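Long-range contacts in surface glycoprotein (Trypanosoma brucei, PDB 5KLH), which is an insect-stage surface antigen, probably a sensor, whose bilobed ectodomain forms the outer part of a membrane-anchored protein: residues K24-W29 / L202-D207; S71-K76 / S89-T94; V153-L158 / L186-E191. All coordinates share one frame; numbering follows the deposited sequence.

Interaction 1: K24-W29 / L202-D207; sequences KPLESW and LYSEGD
Trp-29 reaches from the loop that follows helix 12-20 and lays the six-membered end of its indole against strand residues Leu-202, Tyr-203 and Ser-204. Its CB already points toward the strand, and the rings carry on in that direction. CE3 is the first ring atom to arrive, 3.9 Å from the carbonyl O of Leu-202. CZ3 goes deeper: that same Leu-202 O lies at its edge, in the ring plane, at 3.5 Å. Tyr-203 C also stands at the edge. CZ3 further touches the branch carbon CG of Leu-202, whose CD2 sits over one ring face, offset toward the rim. The two side chains cross at about a right angle. At the far tip, CH2 rests 3.7 Å from Ser-204 CB. Leu-26 CD2, from the same loop, lies 3.4 Å above the opposite face of the indole, again toward the rim, so that each face has a leucine methyl near its margin. The other methyl of Leu-26, CD1, lies 3.7 Å from Ser-204 OG, a hydroxyl set between its own backbone N and carbonyl carbon (chi1 69°). No hydrogen bond joins the segments. The long flat indole reaches from loop to strand, and small Ser-204 leaves room for its tip. Tyr-170 meets the indole edge-to-face. Leu-202 and Ser-204 turn toward the loop while Tyr-203 turns away, the alternation of a β-strand, and the whole is a loop packed by its apolar residues onto a β-sheet at a strand end, where Ser-204 also opens the type I turn to Asp-207, the N-cap of helix 208-215.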
ATOM      1  N   LYS A  24       4.852   9.236 -21.655  1.00 18.26           N
ATOM      2  CA  LYS A  24       5.971   9.893 -22.324  1.00 17.79           C
ATOM      3  C   LYS A  24       6.864  10.723 -21.397  1.00 16.90           C
ATOM      4  O   LYS A  24       8.092  10.612 -21.464  1.00 19.17           O
ATOM      5  CB  LYS A  24       5.437  10.741 -23.479  1.00 17.00           C
ATOM      6  CG  LYS A  24       4.745   9.842 -24.507  1.00 30.27           C
ATOM      7  CD  LYS A  24       4.288  10.566 -25.767  1.00 42.70           C
ATOM      8  CE  LYS A  24       4.534   9.696 -27.003  1.00 43.98           C
ATOM      9  NZ  LYS A  24       4.139   8.273 -26.774  1.00 50.51           N
ATOM     10  N   PRO A  25       6.268  11.534 -20.508  1.00 17.74           N
ATOM     11  CA  PRO A  25       7.165  12.265 -19.604  1.00 19.78           C
ATOM     12  C   PRO A  25       7.963  11.340 -18.685  1.00 16.87           C
ATOM     13  O   PRO A  25       9.070  11.683 -18.270  1.00 18.87           O
ATOM     14  CB  PRO A  25       6.211  13.147 -18.785  1.00 21.83           C
ATOM     15  CG  PRO A  25       4.939  13.186 -19.565  1.00 22.50           C
ATOM     16  CD  PRO A  25       4.854  11.888 -20.294  1.00 20.92           C
ATOM     17  N   LEU A  26       7.416  10.171 -18.380  1.00 14.49           N
ATOM     18  CA  LEU A  26       8.062   9.274 -17.425  1.00 13.26           C
ATOM     19  C   LEU A  26       9.343   8.643 -17.968  1.00 13.72           C
ATOM     20  O   LEU A  26      10.160   8.125 -17.197  1.00 15.95           O
ATOM     21  CB  LEU A  26       7.087   8.185 -16.990  1.00 16.19           C
ATOM     22  CG  LEU A  26       5.725   8.754 -16.595  1.00 19.12           C
ATOM     23  CD1 LEU A  26       4.795   7.646 -16.135  1.00 17.72           C
ATOM     24  CD2 LEU A  26       5.889   9.811 -15.513  1.00 18.77           C
ATOM     25  N   GLU A  27       9.534   8.705 -19.288  1.00 21.22           N
ATOM     26  CA  GLU A  27      10.766   8.206 -19.903  1.00 18.19           C
ATOM     27  C   GLU A  27      11.969   8.998 -19.424  1.00 19.09           C
ATOM     28  O   GLU A  27      13.104   8.501 -19.430  1.00 19.20           O
ATOM     29  CB  GLU A  27      10.674   8.259 -21.433  1.00 18.27           C
ATOM     30  CG  GLU A  27       9.481   7.506 -22.000  1.00 22.19           C
ATOM     31  CD  GLU A  27       9.200   6.185 -21.282  1.00 42.13           C
ATOM     32  OE1 GLU A  27      10.094   5.308 -21.239  1.00 33.02           O
ATOM     33  OE2 GLU A  27       8.072   6.023 -20.755  1.00 39.30           O
ATOM     34  N   SER A  28      11.712  10.224 -18.982  1.00 18.75           N
ATOM     35  CA  SER A  28      12.767  11.085 -18.475  1.00 18.91           C
ATOM     36  C   SER A  28      13.030  10.900 -16.983  1.00 16.62           C
ATOM     37  O   SER A  28      13.785  11.666 -16.391  1.00 13.54           O
ATOM     38  CB  SER A  28      12.423  12.551 -18.753  1.00 24.19           C
ATOM     39  OG  SER A  28      12.296  12.779 -20.148  1.00 30.56           O
ATOM     40  N   TRP A  29      12.420   9.884 -16.373  1.00 13.53           N
ATOM     41  CA  TRP A  29      12.548   9.700 -14.922  1.00 13.46           C
ATOM     42  C   TRP A  29      13.826   8.941 -14.535  1.00 14.40           C
ATOM     43  O   TRP A  29      13.807   7.937 -13.794  1.00 12.55           O
ATOM     44  CB  TRP A  29      11.296   9.001 -14.369  1.00 14.23           C
ATOM     45  CG  TRP A  29      10.171   9.952 -14.022  1.00 11.61           C
ATOM     46  CD1 TRP A  29      10.044  11.258 -14.415  1.00 11.80           C
ATOM     47  CD2 TRP A  29       9.024   9.669 -13.206  1.00 11.32           C
ATOM     48  NE1 TRP A  29       8.897  11.801 -13.887  1.00 11.42           N
ATOM     49  CE2 TRP A  29       8.254  10.847 -13.141  1.00 10.01           C
ATOM     50  CE3 TRP A  29       8.573   8.529 -12.521  1.00 12.06           C
ATOM     51  CZ2 TRP A  29       7.056  10.921 -12.429  1.00 10.63           C
ATOM     52  CZ3 TRP A  29       7.387   8.609 -11.803  1.00  9.89           C
ATOM     53  CH2 TRP A  29       6.645   9.796 -11.764  1.00 10.90           C
ATOM     54  N   LEU A 202       8.999   4.234  -8.003  1.00 10.04           N
ATOM     55  CA  LEU A 202       8.292   5.515  -8.027  1.00 12.16           C
ATOM     56  C   LEU A 202       7.328   5.551  -9.212  1.00  9.49           C
ATOM     57  O   LEU A 202       7.742   5.411 -10.368  1.00  9.60           O
ATOM     58  CB  LEU A 202       9.286   6.689  -8.089  1.00  9.71           C
ATOM     59  CG  LEU A 202       8.685   8.088  -8.244  1.00  7.85           C
ATOM     60  CD1 LEU A 202       7.986   8.522  -6.966  1.00  9.66           C
ATOM     61  CD2 LEU A 202       9.734   9.117  -8.659  1.00 10.52           C
ATOM     62  N   TYR A 203       6.038   5.687  -8.901  1.00  7.35           N
ATOM     63  CA  TYR A 203       4.961   5.813  -9.885  1.00 10.02           C
ATOM     64  C   TYR A 203       4.485   7.240 -10.006  1.00  8.70           C
ATOM     65  O   TYR A 203       4.667   8.058  -9.081  1.00 10.52           O
ATOM     66  CB  TYR A 203       3.758   4.945  -9.494  1.00  7.89           C
ATOM     67  CG  TYR A 203       4.017   3.473  -9.626  1.00  8.28           C
ATOM     68  CD1 TYR A 203       4.662   2.779  -8.620  1.00  9.96           C
ATOM     69  CD2 TYR A 203       3.620   2.777 -10.766  1.00 11.12           C
ATOM     70  CE1 TYR A 203       4.921   1.409  -8.749  1.00 11.48           C
ATOM     71  CE2 TYR A 203       3.869   1.424 -10.902  1.00 12.91           C
ATOM     72  CZ  TYR A 203       4.523   0.748  -9.889  1.00 17.15           C
ATOM     73  OH  TYR A 203       4.783  -0.608 -10.011  1.00 16.33           O
ATOM     74  N   SER A 204       3.819   7.539 -11.116  1.00 10.53           N
ATOM     75  CA  SER A 204       3.050   8.775 -11.194  1.00  9.14           C
ATOM     76  C   SER A 204       1.621   8.484 -10.733  1.00 10.62           C
ATOM     77  O   SER A 204       1.151   7.351 -10.849  1.00 11.48           O
ATOM     78  CB  SER A 204       3.068   9.369 -12.611  1.00 11.69           C
ATOM     79  OG  SER A 204       2.345   8.563 -13.531  1.00 10.87           O
ATOM     80  N   GLU A 205       0.961   9.499 -10.176  1.00 10.33           N
ATOM     81  CA  GLU A 205      -0.402   9.365  -9.670  1.00  9.73           C
ATOM     82  C   GLU A 205      -1.374   8.767 -10.668  1.00 12.57           C
ATOM     83  O   GLU A 205      -2.267   8.020 -10.286  1.00 14.05           O
ATOM     84  CB  GLU A 205      -0.962  10.730  -9.226  1.00 13.58           C
ATOM     85  CG  GLU A 205      -0.534  11.180  -7.875  1.00 18.22           C
ATOM     86  CD  GLU A 205      -1.329  12.385  -7.395  1.00 18.93           C
ATOM     87  OE1 GLU A 205      -1.823  13.179  -8.242  1.00 21.26           O
ATOM     88  OE2 GLU A 205      -1.423  12.558  -6.170  1.00 14.62           O
ATOM     89  N   GLY A 206      -1.243   9.139 -11.937  1.00 10.97           N
ATOM     90  CA  GLY A 206      -2.189   8.655 -12.929  1.00 14.11           C
ATOM     91  C   GLY A 206      -1.860   7.292 -13.517  1.00 16.45           C
ATOM     92  O   GLY A 206      -2.506   6.864 -14.481  1.00 13.47           O
ATOM     93  N   ASP A 207      -0.880   6.591 -12.949  1.00 11.28           N
ATOM     94  CA  ASP A 207      -0.521   5.277 -13.504  1.00  9.60           C
ATOM     95  C   ASP A 207      -1.661   4.281 -13.403  1.00  9.83           C
ATOM     96  O   ASP A 207      -2.365   4.243 -12.404  1.00 11.71           O
ATOM     97  CB  ASP A 207       0.703   4.699 -12.801  1.00 11.08           C
ATOM     98  CG  ASP A 207       1.345   3.602 -13.606  1.00 12.38           C
ATOM     99  OD1 ASP A 207       2.220   3.943 -14.423  1.00 11.54           O
ATOM    100  OD2 ASP A 207       0.984   2.410 -13.410  1.00 13.18           O
TER

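Interaction 2: S71-K76 / S89-T94; sequences SQLVVK and SPLHAT
A terminal methyl of Leu-91, CD2, packs against the base of Leu-73, 3.7 Å from its CB, and Ser-89 completes the set of three residues most buried by this contact. Ser-89 and Leu-73 form an antiparallel hydrogen-bonded pair. The N-H of Leu-73 reaches Ser-89 O at 2.8 Å, and Ser-89 N returns a bond to Leu-73 O at 3.0 Å. Both side chains project from the same face of the sheet, where Ser-89 also touches Leu-155 and Leu-158 of strand 145-164; a small serine fits between such bulky neighbours. This is the open end of the β-hairpin made by strands 72-79 and 85-100. Beyond Pro-90 the second strand is interrupted: Leu-91 has helix-like backbone angles, yet its N-H still finds Ser-71 O at 2.9 Å in a nearly straight bond (168°), within the carbonyl plane. Water 1 donates a second hydrogen bond to that oxygen and accepts one from His-92 N, thereby bridging the two segments where they begin to part. Leu-91 CG is anti to its carbonyl carbon (chi1 -67°) and lies 3.6 Å from the same Ser-71 O, with CB and CD1 also close to this oxygen. Gln-72 faces Pro-90 in a non-hydrogen-bonded pair, a place where a residue without an N-H costs the hairpin no bond. The glutamine chain bends at chi2 (-82°), bringing CD close to Pro-90 N and CA. Side by side with the proline ring and pointing the same way, the amide puts NE2 3.6 Å from Pro-90 CB, while OE1 lies 3.2 Å from Pro-90 N, which has no hydrogen to offer.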
ATOM      1  N   SER A  71      15.868   2.960  13.008  1.00 18.23           N
ATOM      2  CA  SER A  71      15.083   1.806  12.584  1.00 19.58           C
ATOM      3  C   SER A  71      14.508   2.002  11.179  1.00 16.49           C
ATOM      4  O   SER A  71      13.792   1.132  10.666  1.00 16.86           O
ATOM      5  CB  SER A  71      13.948   1.553  13.577  1.00 31.31           C
ATOM      6  OG  SER A  71      13.006   2.618  13.548  1.00 35.12           O
ATOM      7  N   GLN A  72      14.822   3.149  10.576  1.00 15.72           N
ATOM      8  CA  GLN A  72      14.227   3.559   9.307  1.00 11.47           C
ATOM      9  C   GLN A  72      15.185   3.425   8.144  1.00 13.15           C
ATOM     10  O   GLN A  72      16.372   3.742   8.257  1.00 11.75           O
ATOM     11  CB  GLN A  72      13.751   5.017   9.383  1.00 14.33           C
ATOM     12  CG  GLN A  72      12.845   5.295  10.553  1.00 17.92           C
ATOM     13  CD  GLN A  72      11.406   4.898  10.305  1.00 18.67           C
ATOM     14  OE1 GLN A  72      10.824   5.210   9.260  1.00 23.08           O
ATOM     15  NE2 GLN A  72      10.808   4.234  11.283  1.00 29.76           N
ATOM     16  N   LEU A  73      14.664   2.961   7.013  1.00 11.04           N
ATOM     17  CA  LEU A  73      15.369   3.091   5.755  1.00  8.32           C
ATOM     18  C   LEU A  73      15.162   4.524   5.283  1.00  9.01           C
ATOM     19  O   LEU A  73      14.052   5.051   5.386  1.00 11.39           O
ATOM     20  CB  LEU A  73      14.829   2.107   4.717  1.00 11.96           C
ATOM     21  CG  LEU A  73      15.425   2.125   3.309  1.00 12.41           C
ATOM     22  CD1 LEU A  73      16.766   1.394   3.282  1.00 12.42           C
ATOM     23  CD2 LEU A  73      14.451   1.476   2.353  1.00 11.82           C
ATOM     24  N   VAL A  74      16.233   5.149   4.803  1.00  8.34           N
ATOM     25  CA  VAL A  74      16.188   6.515   4.317  1.00 11.37           C
ATOM     26  C   VAL A  74      16.343   6.516   2.812  1.00 12.79           C
ATOM     27  O   VAL A  74      17.418   6.201   2.290  1.00 12.24           O
ATOM     28  CB  VAL A  74      17.299   7.379   4.958  1.00 16.41           C
ATOM     29  CG1 VAL A  74      17.218   8.806   4.446  1.00 13.84           C
ATOM     30  CG2 VAL A  74      17.173   7.352   6.476  1.00 15.60           C
ATOM     31  N   VAL A  75      15.275   6.879   2.110  1.00 11.72           N
ATOM     32  CA  VAL A  75      15.290   6.866   0.653  1.00 13.03           C
ATOM     33  C   VAL A  75      15.265   8.301   0.147  1.00 12.33           C
ATOM     34  O   VAL A  75      14.272   9.003   0.299  1.00 12.10           O
ATOM     35  CB  VAL A  75      14.097   6.073   0.089  1.00  9.88           C
ATOM     36  CG1 VAL A  75      14.147   6.034  -1.426  1.00 12.83           C
ATOM     37  CG2 VAL A  75      14.107   4.660   0.655  1.00 11.40           C
ATOM     38  N   LYS A  76      16.387   8.744  -0.416  1.00  8.13           N
ATOM     39  CA  LYS A  76      16.472  10.078  -0.994  1.00 13.79           C
ATOM     40  C   LYS A  76      16.189  10.023  -2.483  1.00 13.45           C
ATOM     41  O   LYS A  76      16.973   9.479  -3.267  1.00 12.67           O
ATOM     42  CB  LYS A  76      17.849  10.682  -0.706  1.00 14.48           C
ATOM     43  CG  LYS A  76      18.148  10.662   0.787  1.00 15.42           C
ATOM     44  CD  LYS A  76      19.415  11.418   1.158  1.00 25.57           C
ATOM     45  CE  LYS A  76      19.618  11.370   2.669  1.00 33.77           C
ATOM     46  NZ  LYS A  76      20.758  12.212   3.138  1.00 39.28           N
ATOM     47  N   SER A  89      11.062   4.986   5.971  1.00 11.13           N
ATOM     48  CA  SER A  89      10.074   3.933   6.150  1.00 10.48           C
ATOM     49  C   SER A  89      10.694   2.917   7.084  1.00  9.12           C
ATOM     50  O   SER A  89      11.883   2.629   6.954  1.00 13.42           O
ATOM     51  CB  SER A  89       9.702   3.287   4.808  1.00 10.79           C
ATOM     52  OG  SER A  89       8.536   2.484   4.920  1.00 13.09           O
ATOM     53  N   PRO A  90       9.905   2.359   8.014  1.00 12.05           N
ATOM     54  CA  PRO A  90      10.507   1.435   8.979  1.00 11.79           C
ATOM     55  C   PRO A  90      10.972   0.140   8.323  1.00 12.71           C
ATOM     56  O   PRO A  90      10.217  -0.444   7.550  1.00 13.54           O
ATOM     57  CB  PRO A  90       9.371   1.169   9.979  1.00 16.29           C
ATOM     58  CG  PRO A  90       8.132   1.496   9.247  1.00 19.68           C
ATOM     59  CD  PRO A  90       8.481   2.605   8.295  1.00 14.60           C
ATOM     60  N   LEU A  91      12.195  -0.288   8.635  1.00 10.91           N
ATOM     61  CA  LEU A  91      12.718  -1.573   8.141  1.00 10.20           C
ATOM     62  C   LEU A  91      11.894  -2.744   8.635  1.00 14.35           C
ATOM     63  O   LEU A  91      11.752  -3.761   7.948  1.00 10.11           O
ATOM     64  CB  LEU A  91      14.160  -1.754   8.571  1.00 13.46           C
ATOM     65  CG  LEU A  91      15.130  -0.770   7.927  1.00 17.24           C
ATOM     66  CD1 LEU A  91      16.452  -0.799   8.665  1.00 21.49           C
ATOM     67  CD2 LEU A  91      15.317  -1.116   6.466  1.00 13.49           C
ATOM     68  N   HIS A  92      11.354  -2.587   9.837  1.00 13.32           N
ATOM     69  CA  HIS A  92      10.543  -3.617  10.460  1.00 12.36           C
ATOM     70  C   HIS A  92       9.325  -2.980  11.079  1.00 11.78           C
ATOM     71  O   HIS A  92       9.426  -1.942  11.722  1.00 14.95           O
ATOM     72  CB  HIS A  92      11.344  -4.370  11.526  1.00 12.10           C
ATOM     73  CG  HIS A  92      10.485  -5.083  12.521  1.00 13.89           C
ATOM     74  ND1 HIS A  92      10.380  -4.683  13.838  1.00 16.77           N
ATOM     75  CD2 HIS A  92       9.665  -6.153  12.383  1.00 15.87           C
ATOM     76  CE1 HIS A  92       9.536  -5.482  14.469  1.00 12.29           C
ATOM     77  NE2 HIS A  92       9.097  -6.387  13.613  1.00 15.55           N
ATOM     78  N   ALA A  93       8.167  -3.596  10.902  1.00 11.84           N
ATOM     79  CA  ALA A  93       6.975  -3.118  11.572  1.00 17.25           C
ATOM     80  C   ALA A  93       6.285  -4.256  12.292  1.00 19.61           C
ATOM     81  O   ALA A  93       6.342  -5.417  11.869  1.00 13.04           O
ATOM     82  CB  ALA A  93       6.019  -2.452  10.577  1.00 18.33           C
ATOM     83  N   THR A  94       5.648  -3.903  13.399  1.00 17.48           N
ATOM     84  CA  THR A  94       4.801  -4.815  14.128  1.00 18.29           C
ATOM     85  C   THR A  94       3.364  -4.479  13.787  1.00 18.97           C
ATOM     86  O   THR A  94       2.815  -3.496  14.280  1.00 21.77           O
ATOM     87  CB  THR A  94       5.033  -4.706  15.627  1.00 22.07           C
ATOM     88  OG1 THR A  94       6.407  -4.999  15.909  1.00 21.20           O
ATOM     89  CG2 THR A  94       4.140  -5.674  16.376  1.00 21.22           C
TER
HETATM   90  O   HOH W   1      12.404  -0.877  11.965  1.00 20.23           O

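Interaction 3: V153-L158 / L186-E191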
ATOM      1  N   VAL A 153       6.650  -7.948  10.316  1.00 11.93           N
ATOM      2  CA  VAL A 153       6.948  -7.805   8.893  1.00 11.91           C
ATOM      3  C   VAL A 153       8.165  -6.923   8.637  1.00 12.09           C
ATOM      4  O   VAL A 153       8.515  -6.059   9.459  1.00 12.73           O
ATOM      5  CB  VAL A 153       5.752  -7.223   8.135  1.00 11.05           C
ATOM      6  CG1 VAL A 153       4.545  -8.114   8.352  1.00 14.78           C
ATOM      7  CG2 VAL A 153       5.435  -5.815   8.633  1.00 11.94           C
ATOM      8  N   TYR A 154       8.802  -7.140   7.489  1.00 10.69           N
ATOM      9  CA  TYR A 154      10.008  -6.402   7.138  1.00  9.87           C
ATOM     10  C   TYR A 154       9.900  -5.828   5.738  1.00  9.38           C
ATOM     11  O   TYR A 154       9.556  -6.543   4.786  1.00  9.82           O
ATOM     12  CB  TYR A 154      11.236  -7.291   7.250  1.00  9.95           C
ATOM     13  CG  TYR A 154      11.432  -7.849   8.635  1.00  9.29           C
ATOM     14  CD1 TYR A 154      10.779  -8.998   9.038  1.00 10.67           C
ATOM     15  CD2 TYR A 154      12.255  -7.202   9.556  1.00 13.35           C
ATOM     16  CE1 TYR A 154      10.955  -9.512  10.309  1.00 11.85           C
ATOM     17  CE2 TYR A 154      12.430  -7.713  10.836  1.00  9.79           C
ATOM     18  CZ  TYR A 154      11.773  -8.852  11.204  1.00 12.94           C
ATOM     19  OH  TYR A 154      11.951  -9.351  12.479  1.00 15.08           O
ATOM     20  N   LEU A 155      10.211  -4.547   5.610  1.00  8.72           N
ATOM     21  CA  LEU A 155      10.131  -3.857   4.330  1.00  8.47           C
ATOM     22  C   LEU A 155      10.996  -4.505   3.253  1.00 10.11           C
ATOM     23  O   LEU A 155      12.192  -4.743   3.463  1.00  9.30           O
ATOM     24  CB  LEU A 155      10.558  -2.403   4.500  1.00  7.78           C
ATOM     25  CG  LEU A 155      10.421  -1.528   3.260  1.00  7.42           C
ATOM     26  CD1 LEU A 155       8.954  -1.366   2.880  1.00  9.88           C
ATOM     27  CD2 LEU A 155      11.048  -0.186   3.565  1.00  9.33           C
ATOM     28  N   SER A 156      10.388  -4.750   2.093  1.00  9.36           N
ATOM     29  CA  SER A 156      11.067  -5.384   0.969  1.00  8.38           C
ATOM     30  C   SER A 156      10.914  -4.558  -0.302  1.00 10.89           C
ATOM     31  O   SER A 156      11.824  -4.494  -1.123  1.00 11.22           O
ATOM     32  CB  SER A 156      10.516  -6.780   0.748  1.00 12.90           C
ATOM     33  OG  SER A 156      11.144  -7.385  -0.365  1.00 24.48           O
ATOM     34  N   LYS A 157       9.736  -3.965  -0.464  1.00  9.04           N
ATOM     35  CA  LYS A 157       9.423  -3.169  -1.646  1.00  7.69           C
ATOM     36  C   LYS A 157       8.727  -1.902  -1.172  1.00 10.47           C
ATOM     37  O   LYS A 157       7.691  -1.977  -0.524  1.00  9.62           O
ATOM     38  CB  LYS A 157       8.545  -3.967  -2.621  1.00 12.91           C
ATOM     39  CG  LYS A 157       8.433  -3.345  -4.001  1.00 16.96           C
ATOM     40  CD  LYS A 157       7.846  -4.323  -5.027  1.00 27.83           C
ATOM     41  CE  LYS A 157       8.588  -5.657  -5.036  1.00 26.68           C
ATOM     42  NZ  LYS A 157       7.998  -6.627  -6.009  1.00 44.59           N
ATOM     43  N   LEU A 158       9.308  -0.745  -1.490  1.00 10.65           N
ATOM     44  CA  LEU A 158       8.755   0.527  -1.079  1.00  9.26           C
ATOM     45  C   LEU A 158       8.171   1.209  -2.307  1.00 11.94           C
ATOM     46  O   LEU A 158       8.883   1.391  -3.287  1.00  9.19           O
ATOM     47  CB  LEU A 158       9.842   1.391  -0.439  1.00  9.35           C
ATOM     48  CG  LEU A 158       9.410   2.793  -0.008  1.00  7.98           C
ATOM     49  CD1 LEU A 158       8.538   2.705   1.213  1.00 11.40           C
ATOM     50  CD2 LEU A 158      10.629   3.655   0.260  1.00  9.44           C
ATOM     51  N   LEU A 186       2.189   2.882   5.213  1.00  9.81           N
ATOM     52  CA  LEU A 186       2.621   1.514   5.487  1.00 12.73           C
ATOM     53  C   LEU A 186       1.974   0.478   4.576  1.00 11.27           C
ATOM     54  O   LEU A 186       2.008  -0.718   4.869  1.00 11.45           O
ATOM     55  CB  LEU A 186       2.350   1.151   6.943  1.00 15.44           C
ATOM     56  CG  LEU A 186       3.139   1.963   7.971  1.00 16.74           C
ATOM     57  CD1 LEU A 186       2.966   1.376   9.365  1.00 22.86           C
ATOM     58  CD2 LEU A 186       4.594   2.022   7.587  1.00 11.48           C
ATOM     59  N   SER A 187       1.398   0.935   3.471  1.00  9.05           N
ATOM     60  CA  SER A 187       0.833   0.028   2.473  1.00 10.06           C
ATOM     61  C   SER A 187       1.942  -0.392   1.518  1.00  9.61           C
ATOM     62  O   SER A 187       1.960   0.029   0.363  1.00 11.18           O
ATOM     63  CB  SER A 187      -0.311   0.707   1.719  1.00 14.04           C
ATOM     64  OG  SER A 187      -1.333   1.114   2.613  1.00 20.75           O
ATOM     65  N   GLN A 188       2.883  -1.192   2.019  1.00  9.06           N
ATOM     66  CA  GLN A 188       4.099  -1.492   1.270  1.00  7.79           C
ATOM     67  C   GLN A 188       4.289  -2.986   1.067  1.00  9.98           C
ATOM     68  O   GLN A 188       3.457  -3.788   1.479  1.00 11.91           O
ATOM     69  CB  GLN A 188       5.315  -0.896   1.986  1.00 12.39           C
ATOM     70  CG  GLN A 188       5.175   0.586   2.284  1.00 11.05           C
ATOM     71  CD  GLN A 188       5.147   1.404   1.017  1.00  9.33           C
ATOM     72  OE1 GLN A 188       5.515   0.909  -0.038  1.00  9.95           O
ATOM     73  NE2 GLN A 188       4.697   2.664   1.108  1.00 11.25           N
ATOM     74  N   GLY A 189       5.388  -3.353   0.428  1.00  8.56           N
ATOM     75  CA  GLY A 189       5.683  -4.753   0.187  1.00  9.99           C
ATOM     76  C   GLY A 189       6.516  -5.265   1.329  1.00 10.36           C
ATOM     77  O   GLY A 189       7.609  -4.744   1.580  1.00  9.52           O
ATOM     78  N   TYR A 190       6.006  -6.284   2.022  1.00  9.38           N
ATOM     79  CA  TYR A 190       6.667  -6.814   3.216  1.00  8.71           C
ATOM     80  C   TYR A 190       7.000  -8.281   3.103  1.00 11.19           C
ATOM     81  O   TYR A 190       6.355  -9.021   2.340  1.00 12.64           O
ATOM     82  CB  TYR A 190       5.793  -6.603   4.451  1.00 12.96           C
ATOM     83  CG  TYR A 190       5.670  -5.155   4.847  1.00 11.88           C
ATOM     84  CD1 TYR A 190       6.729  -4.500   5.446  1.00 10.98           C
ATOM     85  CD2 TYR A 190       4.497  -4.450   4.624  1.00 12.27           C
ATOM     86  CE1 TYR A 190       6.627  -3.157   5.815  1.00 11.62           C
ATOM     87  CE2 TYR A 190       4.386  -3.112   4.990  1.00 12.28           C
ATOM     88  CZ  TYR A 190       5.463  -2.478   5.578  1.00 14.94           C
ATOM     89  OH  TYR A 190       5.394  -1.151   5.941  1.00 14.38           O
ATOM     90  N   GLU A 191       8.010  -8.697   3.868  1.00 11.14           N
ATOM     91  CA  GLU A 191       8.371 -10.108   3.973  1.00 12.24           C
ATOM     92  C   GLU A 191       8.459 -10.534   5.436  1.00  8.77           C
ATOM     93  O   GLU A 191       8.410  -9.703   6.351  1.00 11.40           O
ATOM     94  CB  GLU A 191       9.708 -10.399   3.263  1.00 11.49           C
ATOM     95  CG  GLU A 191       9.754 -10.016   1.809  1.00 15.49           C
ATOM     96  CD  GLU A 191       8.924 -10.937   0.939  1.00 15.79           C
ATOM     97  OE1 GLU A 191       8.510 -12.013   1.425  1.00 17.50           O
ATOM     98  OE2 GLU A 191       8.677 -10.574  -0.228  1.00 20.41           O
TER
HETATM   99  O   HOH W   2       8.834  -8.433  -1.459  1.00 23.69           O
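A classic β-bulge interrupts the antiparallel pairing here: Ser-156 and Lys-157 both face Gly-189, whose carbonyl O accepts two N-H groups, from Ser-156 N at 2.8 Å and from Lys-157 N at 3.1 Å. The second donor is tilted 34° from the carbonyl plane. Gly-189 N answers to Lys-157 O, and before the bulge Tyr-154 and Glu-191 exchange a pair of backbone bonds. Lacking a side chain, Gly-189 lets Lys-157 CB settle 4.1 Å from its CA. Val-153 places CG2 over a face of the Tyr-190 ring in a CH-pi contact, 4.0 Å from the centroid, while Leu-155 N lies at the ring's edge. At the other end Gln-188 bends at chi2 (-66°), which sets its CD against Leu-158 CD1 at 3.6 Å; the glutamine amide is held by Tyr-159 N on OE1 and by His-185 O on NE2. Ser-156 CB touches Glu-191 CG at 3.5 Å, and water 2 donates to Ser-156 OG. Sharing Gly-189 O between two N-H groups thus absorbs the extra residue, while the flanking backbone bonds keep the pairing antiparallel.

From the N terminus, the loop 24-29 comes first, but its partner 202-207 lies near the C-terminal end, so interaction 1 closes a loop of 172 residues that encloses the other two contacts. Interaction 2 shuts a short hairpin loop, and only after it does interaction 3 open, joining 153-158 to 186-191; these two are in series and do not cross. They meet directly, Ala-93 N and Leu-91 O facing Val-153 O and Leu-155 N across neighbouring strands 85-100 and 145-164. Interaction 1 does not touch them, with centres 24 and 22 Å away, yet strand 197-204 pairs with 145-164, placing all three on one sheet.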